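Local coordinates for enoyl-CoA hydratase (Thermus thermophilus, PDB 1WZ8), which probably catalyses the reversible addition of water to the double bond of enoyl-CoA thioesters, as a hexameric member of the crotonase family, at residues 7-10 against 11-14; 44-47 against 48-51; 241-245 against 246-250. All coordinates share one frame; numbering follows the deposited sequence.

Contact 1: residues 7-10 against 11-14; sequences ARYP and GLAF
Tyr9 and Leu12 are the first and last residues of a type II beta turn that leads from helix 3-8 into the edge strand 12-18. The turn is closed by the Leu12 amide, which donates to Tyr9 O at 3.0 Å (N-H...O 156°). Pro10 and Gly11 fill the corners, each suited to its place: the proline ring restricts phi, while Gly11 has a positive phi at which a side chain would run into Pro10 O. Both outer residues carry CG anti to the carbonyl carbon (chi1 -70° in Tyr9, -64° in Leu12), which helps lay their side chains alongside one another. Leu12 CD1 touches Tyr9 CB at 3.7 Å and Tyr9 CG at 3.9 Å. The edge of the Phe14 ring comes near, with CE1 4.4 Å from Tyr9 CB. Were Leu12 cut back to an alanine, a gap beside Tyr9 CB would probably open, and Leu38, Leu42 and Val45 of helix 36-49 would lose an apolar neighbour. The chemistry is thus divided: one backbone bond closes the turn, Arg27 and Thr25 take the backbones of Gly11 and Ala13, apolar carbons of Tyr9 and Leu12 meet beside the turn bond, and the Tyr9 hydroxyl reaches helix 36-49, where it probably hydrogen-bonds to Asp48.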
ATOM      1  N   ALA A   7     -29.587 -28.265  -8.479  1.00 28.28           N
ATOM      2  CA  ALA A   7     -30.326 -28.705  -7.301  1.00 28.57           C
ATOM      3  C   ALA A   7     -30.117 -27.814  -6.077  1.00 27.76           C
ATOM      4  O   ALA A   7     -31.012 -27.680  -5.247  1.00 25.88           O
ATOM      5  CB  ALA A   7     -29.940 -30.143  -6.963  1.00 28.27           C
ATOM      6  N   ARG A   8     -28.942 -27.200  -5.978  1.00 27.22           N
ATOM      7  CA  ARG A   8     -28.611 -26.353  -4.835  1.00 28.51           C
ATOM      8  C   ARG A   8     -28.804 -24.847  -5.012  1.00 28.52           C
ATOM      9  O   ARG A   8     -28.845 -24.108  -4.025  1.00 28.29           O
ATOM     10  CB  ARG A   8     -27.163 -26.617  -4.411  1.00 31.88           C
ATOM     11  CG  ARG A   8     -26.940 -27.957  -3.724  1.00 36.44           C
ATOM     12  CD  ARG A   8     -25.453 -28.292  -3.639  1.00 40.84           C
ATOM     13  NE  ARG A   8     -24.641 -27.133  -3.273  1.00 45.11           N
ATOM     14  CZ  ARG A   8     -24.774 -26.444  -2.142  1.00 46.96           C
ATOM     15  NH1 ARG A   8     -25.692 -26.792  -1.251  1.00 48.52           N
ATOM     16  NH2 ARG A   8     -23.990 -25.399  -1.906  1.00 48.65           N
ATOM     17  N   TYR A   9     -28.924 -24.384  -6.252  1.00 27.43           N
ATOM     18  CA  TYR A   9     -29.078 -22.953  -6.493  1.00 26.26           C
ATOM     19  C   TYR A   9     -30.343 -22.544  -7.232  1.00 25.37           C
ATOM     20  O   TYR A   9     -30.318 -22.302  -8.440  1.00 23.97           O
ATOM     21  CB  TYR A   9     -27.850 -22.427  -7.242  1.00 26.59           C
ATOM     22  CG  TYR A   9     -26.601 -22.394  -6.391  1.00 26.18           C
ATOM     23  CD1 TYR A   9     -26.384 -21.361  -5.482  1.00 26.10           C
ATOM     24  CD2 TYR A   9     -25.658 -23.418  -6.461  1.00 25.93           C
ATOM     25  CE1 TYR A   9     -25.256 -21.345  -4.662  1.00 26.15           C
ATOM     26  CE2 TYR A   9     -24.527 -23.413  -5.644  1.00 26.13           C
ATOM     27  CZ  TYR A   9     -24.335 -22.374  -4.746  1.00 25.51           C
ATOM     28  OH  TYR A   9     -23.226 -22.364  -3.930  1.00 26.99           O
ATOM     29  N   PRO A  10     -31.473 -22.461  -6.514  1.00 23.78           N
ATOM     30  CA  PRO A  10     -32.717 -22.064  -7.170  1.00 22.92           C
ATOM     31  C   PRO A  10     -32.556 -20.629  -7.658  1.00 22.59           C
ATOM     32  O   PRO A  10     -32.063 -19.773  -6.927  1.00 22.98           O
ATOM     33  CB  PRO A  10     -33.753 -22.202  -6.054  1.00 22.89           C
ATOM     34  CG  PRO A  10     -32.963 -21.899  -4.822  1.00 23.50           C
ATOM     35  CD  PRO A  10     -31.677 -22.659  -5.068  1.00 24.61           C
ATOM     36  N   GLY A  11     -32.963 -20.373  -8.895  1.00 21.69           N
ATOM     37  CA  GLY A  11     -32.825 -19.040  -9.444  1.00 19.55           C
ATOM     38  C   GLY A  11     -31.692 -19.014 -10.453  1.00 19.53           C
ATOM     39  O   GLY A  11     -31.612 -18.114 -11.287  1.00 19.16           O
ATOM     40  N   LEU A  12     -30.809 -20.004 -10.370  1.00 18.08           N
ATOM     41  CA  LEU A  12     -29.686 -20.101 -11.292  1.00 19.70           C
ATOM     42  C   LEU A  12     -29.861 -21.295 -12.221  1.00 19.50           C
ATOM     43  O   LEU A  12     -30.313 -22.360 -11.802  1.00 20.65           O
ATOM     44  CB  LEU A  12     -28.367 -20.251 -10.527  1.00 20.49           C
ATOM     45  CG  LEU A  12     -27.923 -19.086  -9.641  1.00 20.99           C
ATOM     46  CD1 LEU A  12     -26.592 -19.431  -8.985  1.00 21.82           C
ATOM     47  CD2 LEU A  12     -27.794 -17.822 -10.474  1.00 21.45           C
ATOM     48  N   ALA A  13     -29.509 -21.103 -13.485  1.00 17.61           N
ATOM     49  CA  ALA A  13     -29.594 -22.157 -14.485  1.00 18.24           C
ATOM     50  C   ALA A  13     -28.187 -22.327 -15.039  1.00 17.01           C
ATOM     51  O   ALA A  13     -27.473 -21.345 -15.225  1.00 17.39           O
ATOM     52  CB  ALA A  13     -30.557 -21.759 -15.598  1.00 17.19           C
ATOM     53  N   PHE A  14     -27.791 -23.568 -15.297  1.00 16.90           N
ATOM     54  CA  PHE A  14     -26.452 -23.837 -15.807  1.00 17.27           C
ATOM     55  C   PHE A  14     -26.481 -24.587 -17.132  1.00 16.84           C
ATOM     56  O   PHE A  14     -27.277 -25.511 -17.322  1.00 17.40           O
ATOM     57  CB  PHE A  14     -25.653 -24.642 -14.782  1.00 17.19           C
ATOM     58  CG  PHE A  14     -25.584 -24.004 -13.424  1.00 18.85           C
ATOM     59  CD1 PHE A  14     -26.662 -24.078 -12.546  1.00 18.99           C
ATOM     60  CD2 PHE A  14     -24.434 -23.331 -13.016  1.00 20.02           C
ATOM     61  CE1 PHE A  14     -26.596 -23.493 -11.279  1.00 18.87           C
ATOM     62  CE2 PHE A  14     -24.359 -22.742 -11.749  1.00 20.33           C
ATOM     63  CZ  PHE A  14     -25.440 -22.824 -10.880  1.00 19.53           C
TER

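Contact 2: residues 44-47 against 48-51; sequences RVWR and DLEA
Leu49 N donates to two carbonyl oxygens, Val45 O at 3.0 Å and, weakly, Trp46 O at 3.3 Å. This fork marks the last turn of helix 36-49, the helix of a beta-alpha-beta crossover from strand 21-26 to strand 57-62. The helical bonding is fading here: the next amide, Glu50 N, makes a weak bond to Arg47 O at 3.5 Å. Apolar residues take the side facing the sheet. In Val45 a chi1 of 65° puts CG1 between N and the carbonyl carbon and leaves CG2 anti to N, from where it meets Leu49 CG at 3.8 Å; Leu49 itself settles on Leu22 and Ile24 of strand 21-26. Trp46, whose broad indole can span more than one strand residue, lies on Val58 and Leu60 of strand 57-62 and takes Phe103 in an edge-to-face stack. Asp48 OD2 is held by Arg8 in a salt bridge and probably by the Tyr9 hydroxyl as well, which ties the helix to the N-terminal segment, while Glu50 and Ala51 pack on Arg47 of the second subunit. Leu49 also meets the benzene half of the indole, its CD1 3.7 Å from Trp46 CE3 and 3.9 Å from Trp46 CZ3.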
ATOM      1  N   ARG A  44     -22.518 -16.812  -3.416  1.00 19.99           N
ATOM      2  CA  ARG A  44     -21.896 -18.041  -2.944  1.00 19.75           C
ATOM      3  C   ARG A  44     -21.591 -19.110  -3.985  1.00 18.02           C
ATOM      4  O   ARG A  44     -20.762 -19.981  -3.738  1.00 16.04           O
ATOM      5  CB  ARG A  44     -22.761 -18.661  -1.843  1.00 22.91           C
ATOM      6  CG  ARG A  44     -23.147 -17.686  -0.752  1.00 26.73           C
ATOM      7  CD  ARG A  44     -24.057 -18.313   0.289  1.00 31.46           C
ATOM      8  NE  ARG A  44     -23.309 -19.038   1.313  1.00 37.63           N
ATOM      9  CZ  ARG A  44     -23.616 -19.020   2.607  1.00 38.52           C
ATOM     10  NH1 ARG A  44     -24.657 -18.318   3.033  1.00 40.56           N
ATOM     11  NH2 ARG A  44     -22.872 -19.684   3.481  1.00 41.45           N
ATOM     12  N   VAL A  45     -22.244 -19.056  -5.141  1.00 17.33           N
ATOM     13  CA  VAL A  45     -22.030 -20.062  -6.178  1.00 15.91           C
ATOM     14  C   VAL A  45     -20.564 -20.213  -6.599  1.00 17.33           C
ATOM     15  O   VAL A  45     -20.121 -21.306  -6.952  1.00 17.24           O
ATOM     16  CB  VAL A  45     -22.899 -19.754  -7.431  1.00 15.99           C
ATOM     17  CG1 VAL A  45     -22.454 -18.445  -8.069  1.00 12.68           C
ATOM     18  CG2 VAL A  45     -22.821 -20.908  -8.428  1.00 15.80           C
ATOM     19  N   TRP A  46     -19.807 -19.123  -6.535  1.00 17.91           N
ATOM     20  CA  TRP A  46     -18.404 -19.156  -6.937  1.00 16.99           C
ATOM     21  C   TRP A  46     -17.557 -20.169  -6.173  1.00 18.86           C
ATOM     22  O   TRP A  46     -16.646 -20.764  -6.740  1.00 18.66           O
ATOM     23  CB  TRP A  46     -17.805 -17.749  -6.835  1.00 16.13           C
ATOM     24  CG  TRP A  46     -18.584 -16.766  -7.659  1.00 14.65           C
ATOM     25  CD1 TRP A  46     -19.572 -15.930  -7.219  1.00 15.33           C
ATOM     26  CD2 TRP A  46     -18.545 -16.625  -9.083  1.00 14.51           C
ATOM     27  NE1 TRP A  46     -20.158 -15.285  -8.281  1.00 16.10           N
ATOM     28  CE2 TRP A  46     -19.547 -15.693  -9.439  1.00 15.28           C
ATOM     29  CE3 TRP A  46     -17.765 -17.200 -10.096  1.00 14.83           C
ATOM     30  CZ2 TRP A  46     -19.791 -15.325 -10.766  1.00 14.33           C
ATOM     31  CZ3 TRP A  46     -18.010 -16.834 -11.417  1.00 13.80           C
ATOM     32  CH2 TRP A  46     -19.015 -15.906 -11.739  1.00 13.15           C
ATOM     33  N   ARG A  47     -17.856 -20.376  -4.896  1.00 21.26           N
ATOM     34  CA  ARG A  47     -17.101 -21.344  -4.101  1.00 24.79           C
ATOM     35  C   ARG A  47     -17.276 -22.757  -4.643  1.00 24.86           C
ATOM     36  O   ARG A  47     -16.310 -23.506  -4.773  1.00 25.09           O
ATOM     37  CB  ARG A  47     -17.551 -21.302  -2.641  1.00 27.68           C
ATOM     38  CG  ARG A  47     -16.972 -20.143  -1.856  1.00 32.53           C
ATOM     39  CD  ARG A  47     -17.706 -19.963  -0.545  1.00 35.11           C
ATOM     40  NE  ARG A  47     -18.349 -18.656  -0.484  1.00 37.57           N
ATOM     41  CZ  ARG A  47     -19.564 -18.446   0.007  1.00 38.74           C
ATOM     42  NH1 ARG A  47     -20.270 -19.462   0.482  1.00 38.66           N
ATOM     43  NH2 ARG A  47     -20.074 -17.221   0.020  1.00 39.93           N
ATOM     44  N   ASP A  48     -18.512 -23.119  -4.964  1.00 25.69           N
ATOM     45  CA  ASP A  48     -18.789 -24.446  -5.490  1.00 26.65           C
ATOM     46  C   ASP A  48     -18.340 -24.616  -6.939  1.00 27.01           C
ATOM     47  O   ASP A  48     -18.062 -25.732  -7.379  1.00 26.90           O
ATOM     48  CB  ASP A  48     -20.281 -24.763  -5.366  1.00 27.69           C
ATOM     49  CG  ASP A  48     -20.748 -24.803  -3.924  1.00 29.79           C
ATOM     50  OD1 ASP A  48     -19.993 -25.311  -3.068  1.00 30.87           O
ATOM     51  OD2 ASP A  48     -21.872 -24.339  -3.643  1.00 29.64           O
ATOM     52  N   LEU A  49     -18.261 -23.516  -7.682  1.00 25.72           N
ATOM     53  CA  LEU A  49     -17.845 -23.598  -9.076  1.00 27.13           C
ATOM     54  C   LEU A  49     -16.409 -24.085  -9.206  1.00 28.14           C
ATOM     55  O   LEU A  49     -16.038 -24.687 -10.212  1.00 28.28           O
ATOM     56  CB  LEU A  49     -17.989 -22.237  -9.765  1.00 26.68           C
ATOM     57  CG  LEU A  49     -19.421 -21.758 -10.003  1.00 26.86           C
ATOM     58  CD1 LEU A  49     -19.401 -20.436 -10.755  1.00 26.90           C
ATOM     59  CD2 LEU A  49     -20.186 -22.816 -10.795  1.00 26.24           C
ATOM     60  N   GLU A  50     -15.604 -23.823  -8.184  1.00 30.05           N
ATOM     61  CA  GLU A  50     -14.208 -24.242  -8.194  1.00 33.30           C
ATOM     62  C   GLU A  50     -14.110 -25.759  -8.275  1.00 33.20           C
ATOM     63  O   GLU A  50     -13.100 -26.300  -8.722  1.00 33.88           O
ATOM     64  CB  GLU A  50     -13.500 -23.746  -6.933  1.00 36.12           C
ATOM     65  CG  GLU A  50     -13.361 -22.236  -6.856  1.00 40.31           C
ATOM     66  CD  GLU A  50     -12.715 -21.766  -5.565  1.00 42.93           C
ATOM     67  OE1 GLU A  50     -13.328 -21.936  -4.489  1.00 45.90           O
ATOM     68  OE2 GLU A  50     -11.588 -21.229  -5.626  1.00 44.43           O
ATOM     69  N   ALA A  51     -15.169 -26.441  -7.847  1.00 33.19           N
ATOM     70  CA  ALA A  51     -15.188 -27.898  -7.864  1.00 32.78           C
ATOM     71  C   ALA A  51     -15.537 -28.472  -9.233  1.00 32.18           C
ATOM     72  O   ALA A  51     -15.117 -29.575  -9.570  1.00 32.45           O
ATOM     73  CB  ALA A  51     -16.168 -28.418  -6.818  1.00 33.45           C
TER

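Contact 3: residues 241-245 against 246-250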
ATOM      1  N   LEU A 241     -24.130   1.102   7.481  1.00 11.56           N
ATOM      2  CA  LEU A 241     -24.407   1.893   8.671  1.00 13.76           C
ATOM      3  C   LEU A 241     -25.553   2.841   8.327  1.00 14.67           C
ATOM      4  O   LEU A 241     -26.320   3.255   9.195  1.00 14.73           O
ATOM      5  CB  LEU A 241     -23.176   2.693   9.093  1.00 14.02           C
ATOM      6  CG  LEU A 241     -22.200   1.937   9.994  1.00 15.26           C
ATOM      7  CD1 LEU A 241     -20.877   2.694  10.082  1.00 16.19           C
ATOM      8  CD2 LEU A 241     -22.829   1.768  11.380  1.00 17.42           C
ATOM      9  N   GLY A 242     -25.673   3.165   7.043  1.00 14.99           N
ATOM     10  CA  GLY A 242     -26.725   4.063   6.602  1.00 14.30           C
ATOM     11  C   GLY A 242     -28.111   3.439   6.573  1.00 16.62           C
ATOM     12  O   GLY A 242     -29.110   4.149   6.429  1.00 15.83           O
ATOM     13  N   PHE A 243     -28.188   2.120   6.713  1.00 16.20           N
ATOM     14  CA  PHE A 243     -29.484   1.449   6.687  1.00 18.14           C
ATOM     15  C   PHE A 243     -30.375   1.783   7.877  1.00 19.44           C
ATOM     16  O   PHE A 243     -31.584   1.550   7.839  1.00 20.63           O
ATOM     17  CB  PHE A 243     -29.301  -0.067   6.558  1.00 17.24           C
ATOM     18  CG  PHE A 243     -29.296  -0.546   5.132  1.00 16.90           C
ATOM     19  CD1 PHE A 243     -28.319  -0.109   4.241  1.00 16.94           C
ATOM     20  CD2 PHE A 243     -30.299  -1.393   4.666  1.00 18.35           C
ATOM     21  CE1 PHE A 243     -28.341  -0.501   2.908  1.00 16.39           C
ATOM     22  CE2 PHE A 243     -30.331  -1.792   3.330  1.00 18.41           C
ATOM     23  CZ  PHE A 243     -29.350  -1.344   2.450  1.00 18.31           C
ATOM     24  N   SER A 244     -29.783   2.339   8.928  1.00 19.25           N
ATOM     25  CA  SER A 244     -30.550   2.719  10.111  1.00 20.52           C
ATOM     26  C   SER A 244     -30.774   4.231  10.135  1.00 18.96           C
ATOM     27  O   SER A 244     -31.259   4.785  11.123  1.00 20.97           O
ATOM     28  CB  SER A 244     -29.816   2.278  11.379  1.00 20.59           C
ATOM     29  OG  SER A 244     -28.509   2.821  11.430  1.00 22.38           O
ATOM     30  N   GLY A 245     -30.423   4.891   9.035  1.00 18.44           N
ATOM     31  CA  GLY A 245     -30.582   6.332   8.948  1.00 17.58           C
ATOM     32  C   GLY A 245     -31.868   6.764   8.272  1.00 18.48           C
ATOM     33  O   GLY A 245     -32.511   5.979   7.577  1.00 17.27           O
ATOM     34  N   LYS A 246     -32.246   8.022   8.476  1.00 19.17           N
ATOM     35  CA  LYS A 246     -33.468   8.548   7.883  1.00 20.15           C
ATOM     36  C   LYS A 246     -33.346   8.781   6.379  1.00 19.34           C
ATOM     37  O   LYS A 246     -34.353   8.918   5.682  1.00 17.40           O
ATOM     38  CB  LYS A 246     -33.877   9.847   8.588  1.00 23.82           C
ATOM     39  CG  LYS A 246     -34.177   9.650  10.067  1.00 29.45           C
ATOM     40  CD  LYS A 246     -34.939  10.821  10.668  1.00 33.16           C
ATOM     41  CE  LYS A 246     -34.118  12.099  10.674  1.00 35.54           C
ATOM     42  NZ  LYS A 246     -34.845  13.199  11.374  1.00 38.32           N
ATOM     43  N   GLU A 247     -32.115   8.825   5.874  1.00 17.74           N
ATOM     44  CA  GLU A 247     -31.915   9.027   4.446  1.00 18.49           C
ATOM     45  C   GLU A 247     -32.414   7.821   3.647  1.00 17.86           C
ATOM     46  O   GLU A 247     -33.093   7.983   2.632  1.00 18.69           O
ATOM     47  CB  GLU A 247     -30.435   9.315   4.154  1.00 17.71           C
ATOM     48  CG  GLU A 247     -30.078  10.792   4.327  1.00 18.23           C
ATOM     49  CD  GLU A 247     -28.585  11.055   4.363  1.00 17.40           C
ATOM     50  OE1 GLU A 247     -27.815  10.226   3.835  1.00 16.00           O
ATOM     51  OE2 GLU A 247     -28.184  12.103   4.914  1.00 16.13           O
ATOM     52  N   LEU A 248     -32.094   6.614   4.104  1.00 17.80           N
ATOM     53  CA  LEU A 248     -32.561   5.415   3.415  1.00 19.35           C
ATOM     54  C   LEU A 248     -34.081   5.333   3.514  1.00 20.86           C
ATOM     55  O   LEU A 248     -34.761   4.986   2.548  1.00 20.00           O
ATOM     56  CB  LEU A 248     -31.954   4.155   4.033  1.00 19.21           C
ATOM     57  CG  LEU A 248     -32.506   2.842   3.462  1.00 19.39           C
ATOM     58  CD1 LEU A 248     -32.277   2.795   1.957  1.00 19.19           C
ATOM     59  CD2 LEU A 248     -31.843   1.665   4.145  1.00 21.62           C
ATOM     60  N   GLU A 249     -34.605   5.652   4.693  1.00 23.10           N
ATOM     61  CA  GLU A 249     -36.043   5.621   4.930  1.00 25.44           C
ATOM     62  C   GLU A 249     -36.783   6.474   3.904  1.00 25.47           C
ATOM     63  O   GLU A 249     -37.773   6.036   3.319  1.00 25.85           O
ATOM     64  CB  GLU A 249     -36.347   6.115   6.348  1.00 27.57           C
ATOM     65  CG  GLU A 249     -37.823   6.336   6.629  1.00 32.31           C
ATOM     66  CD  GLU A 249     -38.095   6.605   8.093  1.00 34.96           C
ATOM     67  OE1 GLU A 249     -37.389   7.449   8.686  1.00 37.87           O
ATOM     68  OE2 GLU A 249     -39.018   5.975   8.651  1.00 38.26           O
ATOM     69  N   GLU A 250     -36.293   7.691   3.688  1.00 24.99           N
ATOM     70  CA  GLU A 250     -36.891   8.611   2.727  1.00 25.88           C
ATOM     71  C   GLU A 250     -36.634   8.133   1.302  1.00 27.11           C
ATOM     72  O   GLU A 250     -37.496   8.261   0.430  1.00 25.17           O
ATOM     73  CB  GLU A 250     -36.311  10.014   2.917  1.00 25.55           C
ATOM     74  CG  GLU A 250     -36.602  11.006   1.791  1.00 25.92           C
ATOM     75  CD  GLU A 250     -38.079  11.309   1.624  1.00 26.89           C
ATOM     76  OE1 GLU A 250     -38.844  11.102   2.589  1.00 26.95           O
ATOM     77  OE2 GLU A 250     -38.473  11.773   0.532  1.00 26.25           O
TER
HETATM   78  O   HOH W   1     -29.590   6.613   5.635  1.00 23.47           O
HETATM   79  O   HOH W   2     -35.284   5.940   9.663  1.00 51.69           O
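A helix N-terminus is built here: the short loop after helix 229-241 ends at Gly245, the N-cap of helix 246-256 near the C-terminal end of this crotonase-fold chain. Gly245 has no side chain with which to cap the first amides, and a water takes over part of that work. It accepts from Leu248 N at 2.9 Å and donates to Gly242 O at 2.6 Å, joining the loop to the first turn. Gly242 O is gripped a second time, by Gly245 N at 3.0 Å, which closes the bend of the loop.

Next to this polar bridge lies an apolar one. Leu248 CG is anti to the backbone N (chi1 174°), an arrangement that carries CD2 back toward the loop and over one face of the Phe243 ring. Leu248 CD2 makes a CH-pi contact, 3.6 Å from the centroid of the Phe243 ring and 21° off its normal, with ring atoms CG and CD2 its nearest. A branched leucine suits the place because one methyl can rest on the ring while the residue also touches Arg80 and Val146. The phenyl of Phe243 is packed further by Ile76 and Met79 of helix 73-81, and a bound methylpentanediol, probably from the crystallisation liquor, lies near it.

Two polar side chains of the junction, those of Ser244 and Glu247, reach other subunits. Ser244 OG hydrogen-bonds to His83 of the third subunit, and the Glu247 carboxylate takes the backbone amides of Glu212 and Ala213 of the fourth. The exposed Glu249 is joined to the N-cap residue by a weakly bound second water, which donates to Glu249 OE1 at 2.8 Å and to Gly245 O at 3.5 Å.

Contacts 1 and 2 are neighbours in the fold as well as in order along the chain, their centres 12 Å apart. Contact 1 leads into the edge strand 12-18 of the six-stranded sheet, and contact 2 ends helix 36-49, which lies against that same sheet; the carboxylate of Asp48 and the packing of Val45 bind the two together. Together they join the N-terminal segment to helix 36-49 at one edge of the sheet. Contact 3 comes last, its centre about 33 Å from each of the others; it lies where helix 229-241 passes into helix 246-256, its nearest atoms about 17 Å from contact 2 and about 21 Å from contact 1. Contacts 2 and 3 both reach other subunits.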